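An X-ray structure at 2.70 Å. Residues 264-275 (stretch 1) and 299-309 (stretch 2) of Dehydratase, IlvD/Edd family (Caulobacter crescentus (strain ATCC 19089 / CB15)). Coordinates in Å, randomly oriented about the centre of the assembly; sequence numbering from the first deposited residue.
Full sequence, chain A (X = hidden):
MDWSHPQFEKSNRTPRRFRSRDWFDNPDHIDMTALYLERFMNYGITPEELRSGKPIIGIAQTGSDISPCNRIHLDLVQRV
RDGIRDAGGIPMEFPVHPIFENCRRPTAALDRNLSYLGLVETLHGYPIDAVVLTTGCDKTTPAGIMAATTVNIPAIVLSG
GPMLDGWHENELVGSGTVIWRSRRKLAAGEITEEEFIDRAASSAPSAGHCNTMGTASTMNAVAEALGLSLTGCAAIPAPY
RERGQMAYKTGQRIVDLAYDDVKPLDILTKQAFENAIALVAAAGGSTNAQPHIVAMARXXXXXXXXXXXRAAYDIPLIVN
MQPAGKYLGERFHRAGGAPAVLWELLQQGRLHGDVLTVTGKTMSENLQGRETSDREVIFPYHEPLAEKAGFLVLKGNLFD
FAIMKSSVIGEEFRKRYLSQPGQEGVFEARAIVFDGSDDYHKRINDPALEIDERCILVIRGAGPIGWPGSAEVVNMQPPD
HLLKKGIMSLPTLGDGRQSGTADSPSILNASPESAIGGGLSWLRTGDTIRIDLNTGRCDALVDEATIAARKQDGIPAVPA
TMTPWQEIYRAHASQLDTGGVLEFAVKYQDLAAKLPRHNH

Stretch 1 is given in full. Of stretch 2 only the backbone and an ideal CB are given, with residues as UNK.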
# COMPACT_ATOMS: atom_id res chain seq x y z
N PRO A 264 -25.01 12.52 15.41
CA PRO A 264 -24.45 12.75 16.75
C PRO A 264 -25.41 13.43 17.72
O PRO A 264 -25.53 13.01 18.87
CB PRO A 264 -23.22 13.63 16.47
CG PRO A 264 -22.84 13.35 15.07
CD PRO A 264 -24.08 12.91 14.34
N LEU A 265 -26.10 14.50 17.27
CA LEU A 265 -27.00 15.23 18.16
C LEU A 265 -28.13 14.34 18.70
O LEU A 265 -28.79 14.74 19.66
CB LEU A 265 -27.58 16.45 17.43
CG LEU A 265 -26.63 17.64 17.31
CD1 LEU A 265 -27.20 18.76 16.46
CD2 LEU A 265 -26.20 18.18 18.67
N ASP A 266 -28.35 13.16 18.12
CA ASP A 266 -29.29 12.21 18.69
C ASP A 266 -28.65 11.39 19.80
O ASP A 266 -29.36 10.88 20.68
CB ASP A 266 -29.83 11.27 17.61
CG ASP A 266 -30.42 12.01 16.43
OD1 ASP A 266 -30.73 13.22 16.57
OD2 ASP A 266 -30.58 11.38 15.36
N ILE A 267 -27.33 11.23 19.77
CA ILE A 267 -26.64 10.37 20.72
C ILE A 267 -26.13 11.17 21.92
O ILE A 267 -26.25 10.72 23.07
CB ILE A 267 -25.49 9.63 20.02
CG1 ILE A 267 -26.01 8.90 18.77
CG2 ILE A 267 -24.81 8.67 20.98
CD1 ILE A 267 -26.49 7.49 19.06
N LEU A 268 -25.58 12.35 21.66
CA LEU A 268 -24.85 13.13 22.66
C LEU A 268 -25.82 14.03 23.42
O LEU A 268 -25.86 15.25 23.27
CB LEU A 268 -23.73 13.92 21.99
CG LEU A 268 -22.82 13.00 21.17
CD1 LEU A 268 -21.95 13.79 20.24
CD2 LEU A 268 -21.98 12.14 22.10
N THR A 269 -26.64 13.36 24.23
CA THR A 269 -27.46 14.01 25.23
C THR A 269 -26.65 14.25 26.49
O THR A 269 -25.55 13.70 26.67
CB THR A 269 -28.68 13.16 25.56
OG1 THR A 269 -28.24 11.95 26.21
CG2 THR A 269 -29.45 12.81 24.32
N LYS A 270 -27.20 15.06 27.39
CA LYS A 270 -26.54 15.26 28.67
C LYS A 270 -26.40 13.95 29.42
O LYS A 270 -25.41 13.74 30.13
CB LYS A 270 -27.31 16.29 29.50
CG LYS A 270 -26.94 16.34 30.97
CD LYS A 270 -25.92 17.43 31.26
CE LYS A 270 -25.71 17.60 32.77
NZ LYS A 270 -25.20 18.98 33.13
N GLN A 271 -27.36 13.03 29.27
CA GLN A 271 -27.26 11.76 29.98
C GLN A 271 -26.05 10.97 29.51
O GLN A 271 -25.36 10.33 30.31
CB GLN A 271 -28.53 10.93 29.79
CG GLN A 271 -29.83 11.66 29.95
CD GLN A 271 -30.91 10.75 30.49
OE1 GLN A 271 -31.33 9.79 29.82
NE2 GLN A 271 -31.34 11.01 31.72
N ALA A 272 -25.81 10.99 28.19
CA ALA A 272 -24.66 10.28 27.63
C ALA A 272 -23.36 10.84 28.18
O ALA A 272 -22.46 10.08 28.56
CB ALA A 272 -24.67 10.37 26.11
N PHE A 273 -23.24 12.17 28.25
CA PHE A 273 -22.04 12.75 28.84
C PHE A 273 -21.90 12.37 30.31
O PHE A 273 -20.77 12.20 30.79
CB PHE A 273 -22.05 14.27 28.66
CG PHE A 273 -21.75 14.72 27.25
CD1 PHE A 273 -20.43 14.84 26.81
CD2 PHE A 273 -22.77 15.05 26.37
CE1 PHE A 273 -20.15 15.26 25.52
CE2 PHE A 273 -22.50 15.48 25.07
CZ PHE A 273 -21.19 15.57 24.64
N GLU A 274 -23.00 12.22 31.04
CA GLU A 274 -22.90 11.82 32.43
C GLU A 274 -22.40 10.38 32.56
O GLU A 274 -21.71 10.04 33.53
CB GLU A 274 -24.25 11.98 33.15
CG GLU A 274 -24.73 13.43 33.31
CD GLU A 274 -26.02 13.56 34.14
OE1 GLU A 274 -27.01 12.87 33.80
OE2 GLU A 274 -26.05 14.35 35.13
N ASN A 275 -22.74 9.52 31.59
CA ASN A 275 -22.19 8.17 31.55
C ASN A 275 -20.68 8.19 31.36
O ASN A 275 -19.94 7.48 32.06
CB ASN A 275 -22.86 7.36 30.44
CG ASN A 275 -24.25 6.91 30.82
OD1 ASN A 275 -24.66 7.08 31.97
ND2 ASN A 275 -24.98 6.34 29.88
N UNK A 299 -20.08 21.73 22.10
CA UNK A 299 -20.29 21.69 20.66
C UNK A 299 -21.54 20.91 20.28
O UNK A 299 -22.03 21.07 19.15
CB UNK A 299 -19.07 21.08 19.97
N UNK A 300 -22.07 20.08 21.17
CA UNK A 300 -23.38 19.48 20.98
C UNK A 300 -24.48 20.20 21.77
O UNK A 300 -25.55 19.63 21.99
CB UNK A 300 -23.33 18.01 21.38
N UNK A 301 -24.23 21.44 22.18
CA UNK A 301 -25.24 22.23 22.86
C UNK A 301 -25.69 21.66 24.19
O UNK A 301 -26.88 21.71 24.52
CB UNK A 301 -26.46 22.39 21.95
N UNK A 302 -24.76 21.10 24.95
CA UNK A 302 -25.01 20.57 26.29
C UNK A 302 -24.06 21.28 27.23
O UNK A 302 -22.91 21.57 26.87
CB UNK A 302 -24.83 19.05 26.35
N UNK A 303 -24.54 21.58 28.43
CA UNK A 303 -23.79 22.35 29.42
C UNK A 303 -23.35 21.40 30.52
O UNK A 303 -24.19 20.75 31.16
CB UNK A 303 -24.62 23.50 29.99
N UNK A 304 -22.04 21.28 30.71
CA UNK A 304 -21.50 20.45 31.78
C UNK A 304 -20.78 21.35 32.76
O UNK A 304 -19.83 22.05 32.40
CB UNK A 304 -20.56 19.37 31.24
N UNK A 305 -21.24 21.31 34.01
CA UNK A 305 -20.88 22.25 35.05
C UNK A 305 -20.05 21.56 36.11
O UNK A 305 -20.01 20.32 36.20
CB UNK A 305 -22.13 22.88 35.67
N UNK A 306 -19.40 22.37 36.95
CA UNK A 306 -18.58 21.82 38.02
C UNK A 306 -19.36 20.85 38.89
O UNK A 306 -18.77 19.94 39.49
CB UNK A 306 -18.01 22.95 38.88
N UNK A 307 -20.68 20.99 38.94
CA UNK A 307 -21.45 20.04 39.74
C UNK A 307 -21.57 18.69 39.07
O UNK A 307 -21.68 17.66 39.75
CB UNK A 307 -22.85 20.60 40.02
N UNK A 308 -21.51 18.66 37.74
CA UNK A 308 -21.51 17.37 37.05
C UNK A 308 -20.26 16.55 37.38
O UNK A 308 -20.32 15.32 37.37
CB UNK A 308 -21.61 17.58 35.54
N UNK A 309 -19.14 17.21 37.71
CA UNK A 309 -17.95 16.47 38.14
C UNK A 309 -18.04 16.03 39.60
O UNK A 309 -17.65 14.90 39.92
CB UNK A 309 -16.70 17.33 37.94

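Position 299 has helical phi/psi, and its CA-to-CB bond points sideways with nothing of stretch 1 within 5.5 Å of the ideal CB. Stretch 1 therefore hardly restricts the choice. The residue is His299, whose side chain leads away and is hydrogen-bonded through ND1 elsewhere in the structure.

Position 300 is far more constrained. Its CB points toward stretch 1, and the ideal CB lies 4.0 Å from Leu265 CD2, 4.1 Å from Leu268 CB and 4.5 Å from Phe273 CE2. The surroundings are apolar and close, so a small apolar side chain fits best. Ala300 meets this need: its CB packs 3.9 Å from Leu265 CD2 and 4.2 Å from Leu268 CB. It is also the first residue after a helix to leave helical phi/psi.

At 301 the backbone decides more than the neighbours do. Phi is 63° and psi 38°, a left-handed conformation that favours glycine, although asparagine or aspartate can also adopt it. The ideal CB would point sideways, 5.3 Å from Leu265 CD2, so contact gives little reason to exclude a side chain. The residue is Gly301.

Position 302 has extended angles, -124/143, and a CB directed toward stretch 1, 4.5 Å from Phe273 CE2 and 4.8 Å from Lys270 N. A medium-sized apolar residue would suit, and beta-branched valine or isoleucine is at ease in an extended backbone. In Val302, with chi1 t, CG1 packs 3.7 Å from Lys270 CB and 4.4 Å from Phe273 CD2, and CG2 lies 3.8 Å from Leu268 O.

Position 303 turns its CB away, so many polar side chains would do. What stretch 1 uses here is the backbone: Lys270 NZ donates a hydrogen bond to the carbonyl O at 303, 2.8 Å away, an interaction that does not depend on the side chain deposited. The residue is Glu303, whose side chain stays 5.5 Å from stretch 1 at its nearest.

At 304 the CB points sideways, 5.0 Å from Lys270 NZ, but a longer side chain could reach Phe273. Isoleucine, leucine or methionine are plausible. Ile304, chi1 m and chi2 t, brings CD1 to 3.4 Å from Phe273 CB, a tight apolar contact.

At 305 the CB points sideways, with no stretch 1 atom within 5.5 Å. A polar side chain is free to turn back on its own stretch, and serine or threonine would suit. Thr305 donates through OG1 to OD2 of the residue at 308, at 2.9 Å. Positions 306 and 307 are out of reach of stretch 1, which sets no preference between small and polar residues; they hold Ala306 and Asp307.

At 308 the CB points toward stretch 1 and lies 4.5 Å from Lys270 NZ, so an acidic side chain is the natural expectation, despite nearby Glu274. Asp308 forms a salt bridge, OD2 to Lys270 NZ at 2.7 Å, and OD2 also accepts from Thr305 N at 2.8 Å. The cost is like charge: Asp308 OD1 sits 3.8 Å from Glu274 OE2.

Position 309 is out of reach, and stretch 1 sets no preference; Trp309 occupies it.

Stretch 2 (299-309) HAGVEITADDW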
# COMPACT_ATOMS: atom_id res chain seq x y z
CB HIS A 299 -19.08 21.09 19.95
CG HIS A 299 -18.08 22.11 19.51
ND1 HIS A 299 -16.90 22.34 20.19
CD2 HIS A 299 -18.08 22.97 18.46
CE1 HIS A 299 -16.23 23.30 19.59
NE2 HIS A 299 -16.92 23.69 18.53
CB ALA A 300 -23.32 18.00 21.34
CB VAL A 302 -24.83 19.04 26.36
CG1 VAL A 302 -24.97 18.56 27.79
CG2 VAL A 302 -25.83 18.35 25.48
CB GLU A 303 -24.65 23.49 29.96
CG GLU A 303 -23.96 24.42 30.97
CD GLU A 303 -24.93 25.04 31.97
OE1 GLU A 303 -24.50 25.87 32.81
OE2 GLU A 303 -26.14 24.70 31.93
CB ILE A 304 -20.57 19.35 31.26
CG1 ILE A 304 -21.39 18.40 30.39
CG2 ILE A 304 -19.97 18.60 32.44
CD1 ILE A 304 -20.86 17.02 30.36
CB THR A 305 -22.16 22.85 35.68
OG1 THR A 305 -22.95 21.79 36.24
CG2 THR A 305 -22.98 23.55 34.63
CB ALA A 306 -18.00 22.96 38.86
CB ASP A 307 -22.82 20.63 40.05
CG ASP A 307 -22.82 21.46 41.32
OD1 ASP A 307 -22.16 21.04 42.31
OD2 ASP A 307 -23.45 22.54 41.31
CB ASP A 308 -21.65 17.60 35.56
CG ASP A 308 -23.00 18.19 35.21
OD1 ASP A 308 -24.02 17.52 35.49
OD2 ASP A 308 -23.03 19.33 34.68
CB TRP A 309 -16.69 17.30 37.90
CG TRP A 309 -16.48 17.67 36.46
CD1 TRP A 309 -16.65 18.91 35.91
CD2 TRP A 309 -16.10 16.80 35.39
NE1 TRP A 309 -16.40 18.86 34.55
CE2 TRP A 309 -16.06 17.58 34.21
CE3 TRP A 309 -15.79 15.43 35.31
CZ2 TRP A 309 -15.71 17.04 32.97
CZ3 TRP A 309 -15.45 14.90 34.09
CH2 TRP A 309 -15.41 15.70 32.93
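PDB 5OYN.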